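Rv3651-like N-terminal domain-containing protein (Mycobacterium tuberculosis, PDB 4Q6U) is of unknown function but, as a protein built of one GAF-like and two PAS-like sensor domains, is probably involved in sensing or signalling. Local coordinates at residues W13-T18 / R210-R215; E17-E22 / D85-G90; E79-T84 / P106-L111; T172-W177 / G190-S195. All blocks are in the same frame, centred on the assembly; numbering follows the deposited sequence.

Contact 1 of 4, residues W13-T18 / R210-R215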
loop_
_atom_site.group_PDB
_atom_site.type_symbol
_atom_site.label_atom_id
_atom_site.label_comp_id
_atom_site.label_asym_id
_atom_site.label_seq_id
_atom_site.Cartn_x
_atom_site.Cartn_y
_atom_site.Cartn_z
ATOM N N TRP B 13 28.591 13.957 8.360
ATOM C CA TRP B 13 29.242 12.752 7.869
ATOM C C TRP B 13 28.480 12.233 6.658
ATOM O O TRP B 13 27.257 12.136 6.691
ATOM C CB TRP B 13 29.280 11.664 8.944
ATOM C CG TRP B 13 30.267 11.879 10.030
ATOM C CD1 TRP B 13 30.060 12.511 11.223
ATOM C CD2 TRP B 13 31.631 11.439 10.038
ATOM N NE1 TRP B 13 31.216 12.498 11.972
ATOM C CE2 TRP B 13 32.195 11.849 11.263
ATOM C CE3 TRP B 13 32.429 10.747 9.121
ATOM C CZ2 TRP B 13 33.527 11.587 11.595
ATOM C CZ3 TRP B 13 33.752 10.486 9.455
ATOM C CH2 TRP B 13 34.282 10.900 10.683
ATOM N N LEU B 14 29.195 11.892 5.596
ATOM C CA LEU B 14 28.577 11.239 4.448
ATOM C C LEU B 14 28.768 9.725 4.522
ATOM O O LEU B 14 29.902 9.258 4.610
ATOM C CB LEU B 14 29.179 11.762 3.143
ATOM C CG LEU B 14 28.949 13.231 2.825
ATOM C CD1 LEU B 14 29.544 13.553 1.471
ATOM C CD2 LEU B 14 27.450 13.519 2.860
ATOM N N LEU B 15 27.681 8.956 4.468
ATOM C CA LEU B 15 27.823 7.510 4.373
ATOM C C LEU B 15 27.830 7.089 2.907
ATOM O O LEU B 15 26.876 7.324 2.168
ATOM C CB LEU B 15 26.719 6.787 5.135
ATOM C CG LEU B 15 26.813 5.254 5.169
ATOM C CD1 LEU B 15 28.012 4.789 5.980
ATOM C CD2 LEU B 15 25.538 4.651 5.736
ATOM N N VAL B 16 28.929 6.472 2.497
ATOM C CA VAL B 16 29.124 6.068 1.114
ATOM C C VAL B 16 29.149 4.548 0.977
ATOM O O VAL B 16 29.956 3.887 1.604
ATOM C CB VAL B 16 30.436 6.652 0.556
ATOM C CG1 VAL B 16 30.802 5.991 -0.759
ATOM C CG2 VAL B 16 30.311 8.162 0.399
ATOM N N GLU B 17 28.251 4.010 0.160
ATOM C CA GLU B 17 28.245 2.587 -0.157
ATOM C C GLU B 17 29.280 2.352 -1.252
ATOM O O GLU B 17 29.291 3.052 -2.269
ATOM C CB GLU B 17 26.844 2.134 -0.592
ATOM C CG GLU B 17 26.569 0.632 -0.461
ATOM C CD GLU B 17 26.835 -0.120 -1.748
ATOM O OE1 GLU B 17 27.608 0.385 -2.593
ATOM O OE2 GLU B 17 26.263 -1.211 -1.923
ATOM N N THR B 18 30.160 1.379 -1.034
ATOM C CA THR B 18 31.303 1.174 -1.917
ATOM C C THR B 18 31.344 -0.223 -2.538
ATOM O O THR B 18 32.421 -0.761 -2.787
ATOM C CB THR B 18 32.635 1.407 -1.167
ATOM O OG1 THR B 18 32.683 0.589 0.011
ATOM C CG2 THR B 18 32.778 2.867 -0.768
ATOM N N ARG B 210 24.471 -7.674 0.583
ATOM C CA ARG B 210 25.224 -6.973 1.616
ATOM C C ARG B 210 24.587 -5.620 1.881
ATOM O O ARG B 210 24.151 -4.946 0.952
ATOM C CB ARG B 210 26.691 -6.813 1.200
ATOM C CG ARG B 210 27.419 -8.144 1.084
ATOM C CD ARG B 210 28.894 -8.013 0.799
ATOM N NE ARG B 210 29.510 -9.342 0.810
ATOM C CZ ARG B 210 30.038 -9.907 1.890
ATOM N NH1 ARG B 210 30.049 -9.251 3.046
ATOM N NH2 ARG B 210 30.553 -11.128 1.816
ATOM N N ALA B 211 24.541 -5.220 3.147
ATOM C CA ALA B 211 23.776 -4.044 3.536
ATOM C C ALA B 211 24.448 -3.205 4.621
ATOM O O ALA B 211 25.380 -3.647 5.287
ATOM C CB ALA B 211 22.378 -4.477 4.004
HETATM N N MSE B 212 23.975 -1.977 4.777
HETATM C CA MSE B 212 24.282 -1.188 5.956
HETATM C C MSE B 212 23.009 -0.530 6.434
HETATM O O MSE B 212 22.253 -0.002 5.618
HETATM C CB MSE B 212 25.339 -0.117 5.662
HETATM C CG MSE B 212 26.665 -0.659 5.233
HETATM SE SE MSE B 212 27.875 0.834 4.925
HETATM C CE MSE B 212 27.154 1.481 3.220
ATOM N N ASN B 213 22.743 -0.562 7.737
ATOM C CA ASN B 213 21.691 0.307 8.248
ATOM C C ASN B 213 22.247 1.421 9.128
ATOM O O ASN B 213 23.461 1.502 9.376
ATOM C CB ASN B 213 20.609 -0.508 8.993
ATOM C CG ASN B 213 21.101 -1.123 10.299
ATOM O OD1 ASN B 213 22.168 -0.784 10.814
ATOM N ND2 ASN B 213 20.295 -2.027 10.851
ATOM N N TRP B 214 21.350 2.300 9.558
ATOM C CA TRP B 214 21.657 3.345 10.520
ATOM C C TRP B 214 20.335 3.813 11.121
ATOM O O TRP B 214 19.283 3.685 10.488
ATOM C CB TRP B 214 22.411 4.513 9.866
ATOM C CG TRP B 214 21.627 5.257 8.817
ATOM C CD1 TRP B 214 20.866 6.381 8.999
ATOM C CD2 TRP B 214 21.549 4.942 7.424
ATOM N NE1 TRP B 214 20.314 6.781 7.802
ATOM C CE2 TRP B 214 20.713 5.912 6.820
ATOM C CE3 TRP B 214 22.096 3.933 6.626
ATOM C CZ2 TRP B 214 20.420 5.903 5.458
ATOM C CZ3 TRP B 214 21.800 3.921 5.269
ATOM C CH2 TRP B 214 20.967 4.901 4.701
ATOM N N ARG B 215 20.378 4.323 12.347
ATOM C CA ARG B 215 19.176 4.851 12.977
ATOM C C ARG B 215 18.855 6.202 12.336
ATOM O O ARG B 215 19.718 7.081 12.281
ATOM C CB ARG B 215 19.363 4.989 14.493
ATOM C CG ARG B 215 18.118 5.468 15.243
ATOM C CD ARG B 215 17.082 4.348 15.367
ATOM N NE ARG B 215 17.632 3.210 16.105
ATOM C CZ ARG B 215 17.522 3.063 17.420
ATOM N NH1 ARG B 215 16.878 3.976 18.133
ATOM N NH2 ARG B 215 18.050 2.007 18.023
HETATM O O HOH W 1 24.725 -2.210 0.164
#

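Contact 2 of 4, residues E17-E22 / D85-G90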
loop_
_atom_site.group_PDB
_atom_site.type_symbol
_atom_site.label_atom_id
_atom_site.label_comp_id
_atom_site.label_asym_id
_atom_site.label_seq_id
_atom_site.Cartn_x
_atom_site.Cartn_y
_atom_site.Cartn_z
ATOM N N GLU B 17 28.251 4.010 0.160
ATOM C CA GLU B 17 28.245 2.587 -0.157
ATOM C C GLU B 17 29.280 2.352 -1.252
ATOM O O GLU B 17 29.291 3.052 -2.269
ATOM C CB GLU B 17 26.844 2.134 -0.592
ATOM C CG GLU B 17 26.569 0.632 -0.461
ATOM C CD GLU B 17 26.835 -0.120 -1.748
ATOM O OE1 GLU B 17 27.608 0.385 -2.593
ATOM O OE2 GLU B 17 26.263 -1.211 -1.923
ATOM N N THR B 18 30.160 1.379 -1.034
ATOM C CA THR B 18 31.303 1.174 -1.917
ATOM C C THR B 18 31.344 -0.223 -2.538
ATOM O O THR B 18 32.421 -0.761 -2.787
ATOM C CB THR B 18 32.635 1.407 -1.167
ATOM O OG1 THR B 18 32.683 0.589 0.011
ATOM C CG2 THR B 18 32.778 2.867 -0.768
ATOM N N LEU B 19 30.179 -0.808 -2.791
ATOM C CA LEU B 19 30.141 -2.144 -3.379
ATOM C C LEU B 19 29.861 -2.096 -4.882
ATOM O O LEU B 19 29.941 -3.116 -5.566
ATOM C CB LEU B 19 29.101 -3.014 -2.666
ATOM C CG LEU B 19 29.518 -3.477 -1.267
ATOM C CD1 LEU B 19 28.364 -4.110 -0.525
ATOM C CD2 LEU B 19 30.692 -4.447 -1.351
ATOM N N GLY B 20 29.538 -0.910 -5.389
ATOM C CA GLY B 20 29.332 -0.725 -6.815
ATOM C C GLY B 20 30.615 -0.325 -7.525
ATOM O O GLY B 20 31.691 -0.334 -6.929
ATOM N N ASP B 21 30.508 0.025 -8.803
ATOM C CA ASP B 21 31.673 0.441 -9.576
ATOM C C ASP B 21 32.149 1.816 -9.119
ATOM O O ASP B 21 33.349 2.091 -9.072
ATOM C CB ASP B 21 31.353 0.456 -11.072
ATOM C CG ASP B 21 31.046 -0.928 -11.614
ATOM O OD1 ASP B 21 31.841 -1.861 -11.357
ATOM O OD2 ASP B 21 30.006 -1.084 -12.289
ATOM N N GLU B 22 31.197 2.675 -8.775
ATOM C CA GLU B 22 31.514 3.984 -8.232
ATOM C C GLU B 22 30.877 4.149 -6.858
ATOM O O GLU B 22 29.694 3.860 -6.686
ATOM C CB GLU B 22 31.039 5.092 -9.181
ATOM C CG GLU B 22 31.308 6.509 -8.689
ATOM C CD GLU B 22 30.876 7.569 -9.693
ATOM O OE1 GLU B 22 30.800 7.255 -10.898
ATOM O OE2 GLU B 22 30.603 8.714 -9.274
ATOM N N ASP B 85 33.062 -10.482 8.294
ATOM C CA ASP B 85 33.811 -11.405 7.440
ATOM C C ASP B 85 35.013 -10.714 6.781
ATOM O O ASP B 85 35.677 -11.296 5.927
ATOM C CB ASP B 85 32.901 -12.027 6.371
ATOM C CG ASP B 85 32.120 -10.988 5.586
ATOM O OD1 ASP B 85 32.523 -9.808 5.599
ATOM O OD2 ASP B 85 31.101 -11.359 4.952
ATOM N N GLY B 86 35.269 -9.464 7.170
ATOM C CA GLY B 86 36.389 -8.698 6.648
ATOM C C GLY B 86 36.074 -7.839 5.433
ATOM O O GLY B 86 36.927 -7.094 4.958
ATOM N N ARG B 87 34.845 -7.935 4.935
ATOM C CA ARG B 87 34.434 -7.227 3.724
ATOM C C ARG B 87 34.012 -5.793 3.993
ATOM O O ARG B 87 33.235 -5.513 4.904
ATOM C CB ARG B 87 33.276 -7.963 3.037
ATOM C CG ARG B 87 33.652 -9.343 2.515
ATOM C CD ARG B 87 34.575 -9.234 1.311
ATOM N NE ARG B 87 34.012 -8.353 0.291
ATOM C CZ ARG B 87 33.108 -8.729 -0.608
ATOM N NH1 ARG B 87 32.655 -9.981 -0.621
ATOM N NH2 ARG B 87 32.655 -7.850 -1.495
HETATM N N MSE B 88 34.521 -4.886 3.175
HETATM C CA MSE B 88 34.184 -3.476 3.292
HETATM C C MSE B 88 32.838 -3.200 2.644
HETATM O O MSE B 88 32.685 -3.392 1.442
HETATM C CB MSE B 88 35.270 -2.631 2.638
HETATM C CG MSE B 88 35.022 -1.153 2.719
HETATM SE SE MSE B 88 36.177 -0.279 4.003
HETATM C CE MSE B 88 37.832 -1.239 3.635
ATOM N N HIS B 89 31.858 -2.774 3.439
ATOM C CA HIS B 89 30.536 -2.470 2.909
ATOM C C HIS B 89 30.406 -1.008 2.518
ATOM O O HIS B 89 29.592 -0.642 1.660
ATOM C CB HIS B 89 29.450 -2.813 3.930
ATOM C CG HIS B 89 29.144 -4.272 4.014
ATOM N ND1 HIS B 89 27.912 -4.754 4.407
ATOM C CD2 HIS B 89 29.904 -5.362 3.750
ATOM C CE1 HIS B 89 27.929 -6.073 4.386
ATOM N NE2 HIS B 89 29.128 -6.469 3.989
ATOM N N GLY B 90 31.184 -0.167 3.177
ATOM C CA GLY B 90 31.117 1.254 2.905
ATOM C C GLY B 90 32.177 2.043 3.640
ATOM O O GLY B 90 33.000 1.483 4.370
HETATM O O HOH W 2 33.700 -2.040 -0.662
#

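Contact 3 of 4, residues E79-T84 / P106-L111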
loop_
_atom_site.group_PDB
_atom_site.type_symbol
_atom_site.label_atom_id
_atom_site.label_comp_id
_atom_site.label_asym_id
_atom_site.label_seq_id
_atom_site.Cartn_x
_atom_site.Cartn_y
_atom_site.Cartn_z
ATOM N N GLU B 79 36.102 6.672 7.720
ATOM C CA GLU B 79 35.877 5.559 8.626
ATOM C C GLU B 79 35.347 4.392 7.818
ATOM O O GLU B 79 34.270 4.492 7.226
ATOM C CB GLU B 79 34.873 5.936 9.721
ATOM C CG GLU B 79 35.355 7.011 10.666
ATOM C CD GLU B 79 36.545 6.568 11.481
ATOM O OE1 GLU B 79 36.614 5.377 11.831
ATOM O OE2 GLU B 79 37.416 7.410 11.757
ATOM N N PRO B 80 36.105 3.289 7.769
ATOM C CA PRO B 80 35.640 2.096 7.063
ATOM C C PRO B 80 34.425 1.482 7.753
ATOM O O PRO B 80 34.311 1.561 8.977
ATOM C CB PRO B 80 36.852 1.153 7.142
ATOM C CG PRO B 80 37.543 1.563 8.378
ATOM C CD PRO B 80 37.430 3.068 8.380
ATOM N N VAL B 81 33.521 0.902 6.973
ATOM C CA VAL B 81 32.459 0.092 7.535
ATOM C C VAL B 81 32.713 -1.341 7.094
ATOM O O VAL B 81 32.481 -1.696 5.935
ATOM C CB VAL B 81 31.066 0.541 7.083
ATOM C CG1 VAL B 81 30.001 -0.169 7.907
ATOM C CG2 VAL B 81 30.922 2.049 7.230
ATOM N N ILE B 82 33.211 -2.154 8.017
ATOM C CA ILE B 82 33.702 -3.472 7.655
ATOM C C ILE B 82 32.890 -4.561 8.330
ATOM O O ILE B 82 32.758 -4.582 9.553
ATOM C CB ILE B 82 35.185 -3.619 8.017
ATOM C CG1 ILE B 82 35.980 -2.480 7.371
ATOM C CG2 ILE B 82 35.704 -4.976 7.568
ATOM C CD1 ILE B 82 37.468 -2.478 7.707
HETATM N N MSE B 83 32.325 -5.435 7.503
HETATM C CA MSE B 83 31.519 -6.567 7.950
HETATM C C MSE B 83 32.419 -7.546 8.682
HETATM O O MSE B 83 33.619 -7.572 8.437
HETATM C CB MSE B 83 30.846 -7.237 6.754
HETATM C CG MSE B 83 29.932 -8.404 7.101
HETATM SE SE MSE B 83 28.639 -7.850 8.436
HETATM C CE MSE B 83 27.806 -9.613 8.798
ATOM N N THR B 84 31.864 -8.355 9.576
ATOM C CA THR B 84 32.733 -9.228 10.377
ATOM C C THR B 84 33.379 -10.369 9.580
ATOM O O THR B 84 34.186 -11.128 10.126
ATOM C CB THR B 84 31.974 -9.823 11.579
ATOM O OG1 THR B 84 30.696 -10.312 11.152
ATOM C CG2 THR B 84 31.779 -8.743 12.651
ATOM N N PRO B 106 27.178 9.105 13.186
ATOM C CA PRO B 106 26.123 8.087 13.244
ATOM C C PRO B 106 26.732 6.717 13.011
ATOM O O PRO B 106 27.497 6.565 12.059
ATOM C CB PRO B 106 25.175 8.472 12.101
ATOM C CG PRO B 106 25.540 9.881 11.724
ATOM C CD PRO B 106 27.008 10.015 12.041
ATOM N N ILE B 107 26.426 5.743 13.861
ATOM C CA ILE B 107 27.055 4.435 13.714
ATOM C C ILE B 107 26.329 3.592 12.674
ATOM O O ILE B 107 25.162 3.226 12.858
ATOM C CB ILE B 107 27.106 3.655 15.038
ATOM C CG1 ILE B 107 27.585 4.544 16.185
ATOM C CG2 ILE B 107 28.029 2.444 14.892
ATOM C CD1 ILE B 107 28.951 5.155 15.968
ATOM N N PRO B 108 27.019 3.281 11.566
ATOM C CA PRO B 108 26.451 2.415 10.533
ATOM C C PRO B 108 26.546 0.957 10.958
ATOM O O PRO B 108 27.468 0.605 11.686
ATOM C CB PRO B 108 27.325 2.708 9.299
ATOM C CG PRO B 108 28.369 3.714 9.753
ATOM C CD PRO B 108 28.404 3.651 11.243
ATOM N N GLY B 109 25.602 0.130 10.514
ATOM C CA GLY B 109 25.558 -1.259 10.911
ATOM C C GLY B 109 25.538 -2.170 9.701
ATOM O O GLY B 109 24.523 -2.273 9.012
ATOM N N PRO B 110 26.675 -2.821 9.426
ATOM C CA PRO B 110 26.799 -3.749 8.305
ATOM C C PRO B 110 26.123 -5.071 8.632
ATOM O O PRO B 110 26.147 -5.516 9.781
ATOM C CB PRO B 110 28.312 -3.918 8.159
ATOM C CG PRO B 110 28.818 -3.742 9.537
ATOM C CD PRO B 110 27.907 -2.766 10.233
ATOM N N LEU B 111 25.485 -5.661 7.632
ATOM C CA LEU B 111 24.918 -6.998 7.755
ATOM C C LEU B 111 24.886 -7.644 6.375
ATOM O O LEU B 111 25.095 -6.971 5.353
ATOM C CB LEU B 111 23.505 -6.948 8.353
ATOM C CG LEU B 111 22.444 -6.219 7.514
ATOM C CD1 LEU B 111 21.146 -7.009 7.500
ATOM C CD2 LEU B 111 22.174 -4.823 8.036
#

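Contact 4 of 4, residues T172-W177 / G190-S195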
loop_
_atom_site.group_PDB
_atom_site.type_symbol
_atom_site.label_atom_id
_atom_site.label_comp_id
_atom_site.label_asym_id
_atom_site.label_seq_id
_atom_site.Cartn_x
_atom_site.Cartn_y
_atom_site.Cartn_z
ATOM N N THR B 172 19.644 -3.332 -6.275
ATOM C CA THR B 172 19.947 -2.540 -5.085
ATOM C C THR B 172 18.691 -1.926 -4.472
ATOM O O THR B 172 17.707 -1.677 -5.167
ATOM C CB THR B 172 20.948 -1.401 -5.384
ATOM O OG1 THR B 172 20.405 -0.523 -6.376
ATOM C CG2 THR B 172 22.275 -1.959 -5.875
ATOM N N LEU B 173 18.738 -1.671 -3.167
ATOM C CA LEU B 173 17.612 -1.054 -2.477
ATOM C C LEU B 173 18.050 -0.058 -1.395
ATOM O O LEU B 173 18.908 -0.357 -0.569
ATOM C CB LEU B 173 16.725 -2.137 -1.861
ATOM C CG LEU B 173 15.515 -1.619 -1.080
ATOM C CD1 LEU B 173 14.667 -0.667 -1.927
ATOM C CD2 LEU B 173 14.677 -2.778 -0.566
ATOM N N CYS B 174 17.468 1.138 -1.424
ATOM C CA CYS B 174 17.641 2.122 -0.357
ATOM C C CYS B 174 16.271 2.497 0.199
ATOM O O CYS B 174 15.390 2.879 -0.561
ATOM C CB CYS B 174 18.348 3.385 -0.871
ATOM S SG CYS B 174 19.966 3.111 -1.613
ATOM N N SER B 175 16.086 2.413 1.512
ATOM C CA SER B 175 14.795 2.788 2.090
ATOM C C SER B 175 14.935 3.285 3.528
ATOM O O SER B 175 15.974 3.098 4.170
ATOM C CB SER B 175 13.822 1.598 2.039
ATOM O OG SER B 175 12.516 2.020 2.400
ATOM N N ILE B 176 13.885 3.941 4.007
ATOM C CA ILE B 176 13.715 4.266 5.420
ATOM C C ILE B 176 12.559 3.439 5.978
ATOM O O ILE B 176 11.465 3.469 5.421
ATOM C CB ILE B 176 13.399 5.755 5.635
ATOM C CG1 ILE B 176 14.550 6.640 5.151
ATOM C CG2 ILE B 176 13.096 6.021 7.104
ATOM C CD1 ILE B 176 15.740 6.619 6.077
ATOM N N TRP B 177 12.779 2.727 7.079
ATOM C CA TRP B 177 11.743 1.858 7.643
ATOM C C TRP B 177 11.328 2.249 9.057
ATOM O O TRP B 177 12.142 2.753 9.832
ATOM C CB TRP B 177 12.213 0.404 7.654
ATOM C CG TRP B 177 12.068 -0.295 6.343
ATOM C CD1 TRP B 177 11.901 0.278 5.110
ATOM C CD2 TRP B 177 12.064 -1.710 6.133
ATOM N NE1 TRP B 177 11.802 -0.700 4.150
ATOM C CE2 TRP B 177 11.901 -1.929 4.753
ATOM C CE3 TRP B 177 12.172 -2.816 6.986
ATOM C CZ2 TRP B 177 11.857 -3.207 4.202
ATOM C CZ3 TRP B 177 12.126 -4.081 6.436
ATOM C CH2 TRP B 177 11.968 -4.267 5.060
ATOM N N GLY B 190 17.420 3.894 8.316
ATOM C CA GLY B 190 17.731 3.857 6.904
ATOM C C GLY B 190 18.521 2.598 6.628
ATOM O O GLY B 190 19.142 2.036 7.534
ATOM N N PHE B 191 18.491 2.134 5.386
ATOM C CA PHE B 191 19.417 1.090 4.974
ATOM C C PHE B 191 19.652 1.091 3.467
ATOM O O PHE B 191 18.850 1.611 2.696
ATOM C CB PHE B 191 18.929 -0.302 5.433
ATOM C CG PHE B 191 17.735 -0.813 4.681
ATOM C CD1 PHE B 191 17.892 -1.511 3.492
ATOM C CD2 PHE B 191 16.451 -0.591 5.159
ATOM C CE1 PHE B 191 16.799 -1.979 2.794
ATOM C CE2 PHE B 191 15.344 -1.059 4.463
ATOM C CZ PHE B 191 15.519 -1.752 3.281
ATOM N N VAL B 192 20.773 0.506 3.065
ATOM C CA VAL B 192 21.060 0.235 1.665
ATOM C C VAL B 192 21.362 -1.254 1.565
ATOM O O VAL B 192 21.915 -1.825 2.497
ATOM C CB VAL B 192 22.253 1.077 1.150
ATOM C CG1 VAL B 192 23.492 0.822 1.995
ATOM C CG2 VAL B 192 22.529 0.802 -0.320
ATOM N N ALA B 193 20.969 -1.894 0.467
ATOM C CA ALA B 193 21.262 -3.311 0.271
ATOM C C ALA B 193 21.558 -3.599 -1.193
ATOM O O ALA B 193 20.935 -3.018 -2.084
ATOM C CB ALA B 193 20.096 -4.180 0.765
ATOM N N ARG B 194 22.517 -4.491 -1.438
ATOM C CA ARG B 194 22.923 -4.836 -2.793
ATOM C C ARG B 194 23.242 -6.316 -2.909
ATOM O O ARG B 194 24.030 -6.849 -2.124
ATOM C CB ARG B 194 24.144 -4.018 -3.218
ATOM C CG ARG B 194 24.610 -4.315 -4.645
ATOM C CD ARG B 194 25.995 -3.768 -4.924
ATOM N NE ARG B 194 26.082 -2.322 -4.733
ATOM C CZ ARG B 194 25.998 -1.425 -5.709
ATOM N NH1 ARG B 194 25.825 -1.815 -6.967
ATOM N NH2 ARG B 194 26.095 -0.131 -5.427
ATOM N N SER B 195 22.643 -6.976 -3.896
ATOM C CA SER B 195 22.894 -8.395 -4.129
ATOM C C SER B 195 23.992 -8.612 -5.168
ATOM O O SER B 195 24.075 -7.883 -6.152
ATOM C CB SER B 195 21.614 -9.098 -4.579
ATOM O OG SER B 195 21.205 -8.629 -5.852
#

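Contact 1 of 4, residues W13-T18 / R210-R215
This is face-to-face packing of two beta sheets. Strand 14-17 belongs to the antiparallel sheet of the GAF-related N-terminal domain, and strand 210-215 to that of the PAS-related middle domain. The strands run nearly antiparallel, at 167°, with their axes 9.4 Å apart. That spacing is too wide for backbone pairing, so side chains fill it. The tight part is apolar and buried. Leu-15 has CG anti to its backbone N, which sends both methyls toward the other sheet. Its CD2 meets the six-membered ring of Trp-214 obliquely, 3.6 Å from CE3. The other branch goes to the selenomethionine Met-212, where Leu-15 CD1 and Met-212 SE approach tip to tip at 4.1 Å. Trp-214 holds CG in the crowded position between its backbone N and carbonyl carbon, and its NE1 is bonded to Arg-30 O. The Met-212 chain bends at chi3 (-75°). This turns its end along the strand toward Glu-17, and CE lies 3.7 Å from Glu-17 CA. Val-91, Val-93 and Val-26 lie on the strands that flank 14-17 and bond to its backbone. The looser, polar side begins at Glu-17. Its chain is bent at chi2, and CG still rests on Met-212 CE. The carboxylate turns to polar partners, Leu-19 N for OE1 and Arg-194 NE, in a salt bridge, for OE2. Here the two segments are joined through a water rather than directly. This water donates to Glu-17 OE2 at 2.8 Å and to Arg-210 O at 2.9 Å.

Contact 2 of 4, residues E17-E22 / D85-G90
A classic beta bulge at the start of strand 88-97 meets the end of strand 14-17 in the sheet of the GAF-related N-terminal domain. His-89 and Gly-90 form the bulge, both facing Val-81. Glu-17 and Gly-90 are an antiparallel non-hydrogen-bonded pair, with CA atoms 4.4 Å apart. Beyond this pair the strand pairing frays. Thr-18 N still points straight at His-89 O, at 176°, but the bond is weak at 3.4 Å. A water takes over the next step. It donates to Thr-18 O and to Met-88 O, the latter at 2.7 Å, and accepts from Thr-18 OG1. Three bonds therefore fix this water between the separating chains. The hydroxyl sits between the backbone N and carbonyl carbon of Thr-18 (chi1 54°). That also brings OG1 to 3.4 Å from Gly-90 CA. Leu-19 then lies across the strand end. Its CD2 touches Met-88 O at 3.6 Å and meets the Arg-87 guanidinium obliquely, nearest to NH2. The turn holding Leu-19 is fixed by Glu-17 OE1; Leu-19 N approaches it from above the carboxylate plane, at 2.8 Å. In segment 85-90, Asp-85 OD1 accepts Arg-87 N at 3.1 Å, and its OD2 forms salt bridges with Lys-112 and Arg-210. The His-89 ring belongs to the domain interface, with ND1 bonded to Ala-211 O. Around Asp-85 the bond to the backbone two residues on is an Asx turn, here leading from the 74-82 strand into the bulged strand.

Contact 3 of 4, residues E79-T84 / P106-L111
The two segments pack the end of strand 74-82, the last strand but one of the N-terminal GAF-related sheet, against strand 109-111 of the PAS-related middle domain. No hydrogen bond crosses between them, and the contact is made mainly by apolar groups. Along strand 79-82, Val-81 is the first to touch. Its side chain points at the other segment and divides between two prolines. CG2 lies beside the backbone N and meets Pro-108 CG at 4.0 Å. CG1 is anti to the backbone N and rests on the ring of Pro-110, 4.1 Å from CD and equally near CB and CG. The same CG1 packs on Met-212 of strand 206-215, so Val-81 is enclosed on more than one side. The backbone of Val-81 is bonded to His-89 and Gly-90, which fixes the valine in its sheet. Ile-82 turns its side chain away, but its carbonyl O lies 4.0 Å from Pro-110 CG. At Met-83, a selenomethionine, the strand has ended. Its CG is anti to the backbone N, and the bend at chi2 (53°) brings the selenium back to the second segment. SE touches Pro-110 too, 4.0 Å from CB. Pro-110 is thus in contact with both Val-81 and Met-83. Its carbonyl O is bonded to Thr-123 OG1. Met-83 SE lies 3.7 Å from Pro-110 O and, at the next residue, 3.9 Å from Leu-111 CA.

Contact 4 of 4, residues T172-W177 / G190-S195
The Trp-177 indole takes the edge of the Phe-191 ring on one face. The two planes are nearly perpendicular, at 88°, so this is a T-shaped pair. Phe-191 CE2 stands over the indole, 3.6 Å from Trp-177 CE2 and offset toward the rim. Phe-191 reaches it because its CG sits in the crowded position between backbone N and carbonyl carbon (chi1 72°), which lays the ring across the neighbouring strand. Leu-173 CD2 is at another part of the Phe-191 edge, 4.1 Å from CE1, and Ser-175 CB lies near CE2 and CZ. The third flat group is the Arg-194 guanidinium. Thr-172 CG2 lies over one of its faces and also touches Arg-194 CG at 3.5 Å, the two side chains running side by side. Strands 172-177 and 190-195 form an antiparallel hairpin of the PAS-related middle domain. Four backbone bonds join them in two reciprocal pairs: Leu-173 N to Ala-193 O and Ala-193 N to Leu-173 O, each 2.8 Å, and likewise Ser-175 with Phe-191. Between these lies the non-hydrogen-bonded pair Cys-174/Val-192, with SG 3.7 Å from CG2. Beyond, Ile-176 CD1 folds over Gly-190, 3.5 Å from CA; this close approach is made at a glycine, which has no side chain. Leu-173 and Trp-177 pack on Val-160 of helix 157-165, and Trp-177 NE1 is bonded to Pro-155 O. The chemistry thus differs by face. This one is apolar toward the helix; the other meets the N-terminal domain through Thr-172, Cys-174 and Ile-176 on Leu-32 and Leu-35, and through the Arg-194 to Glu-17 salt bridge.

How the contacts relate
From the N terminus, strand 14-17 and the loop after it enter contacts 1 and 2, which share Glu-17 and Thr-18. Contact 2 closes a loop of 62 residues at the start of strand 88-97. Contact 3 crosses it: residues 79-84 lie inside that loop, and 106-111 follow it. Contact 4 comes later and closes the short hairpin 172-180 to 186-198. Contact 1 closes last, at strand 206-215, and contacts 3 and 4 nest within its loop. Contact 2 ties strands within the N-terminal sheet, and contact 4 does so in the middle-domain sheet. Contacts 1 and 3 join the two sheets, side by side.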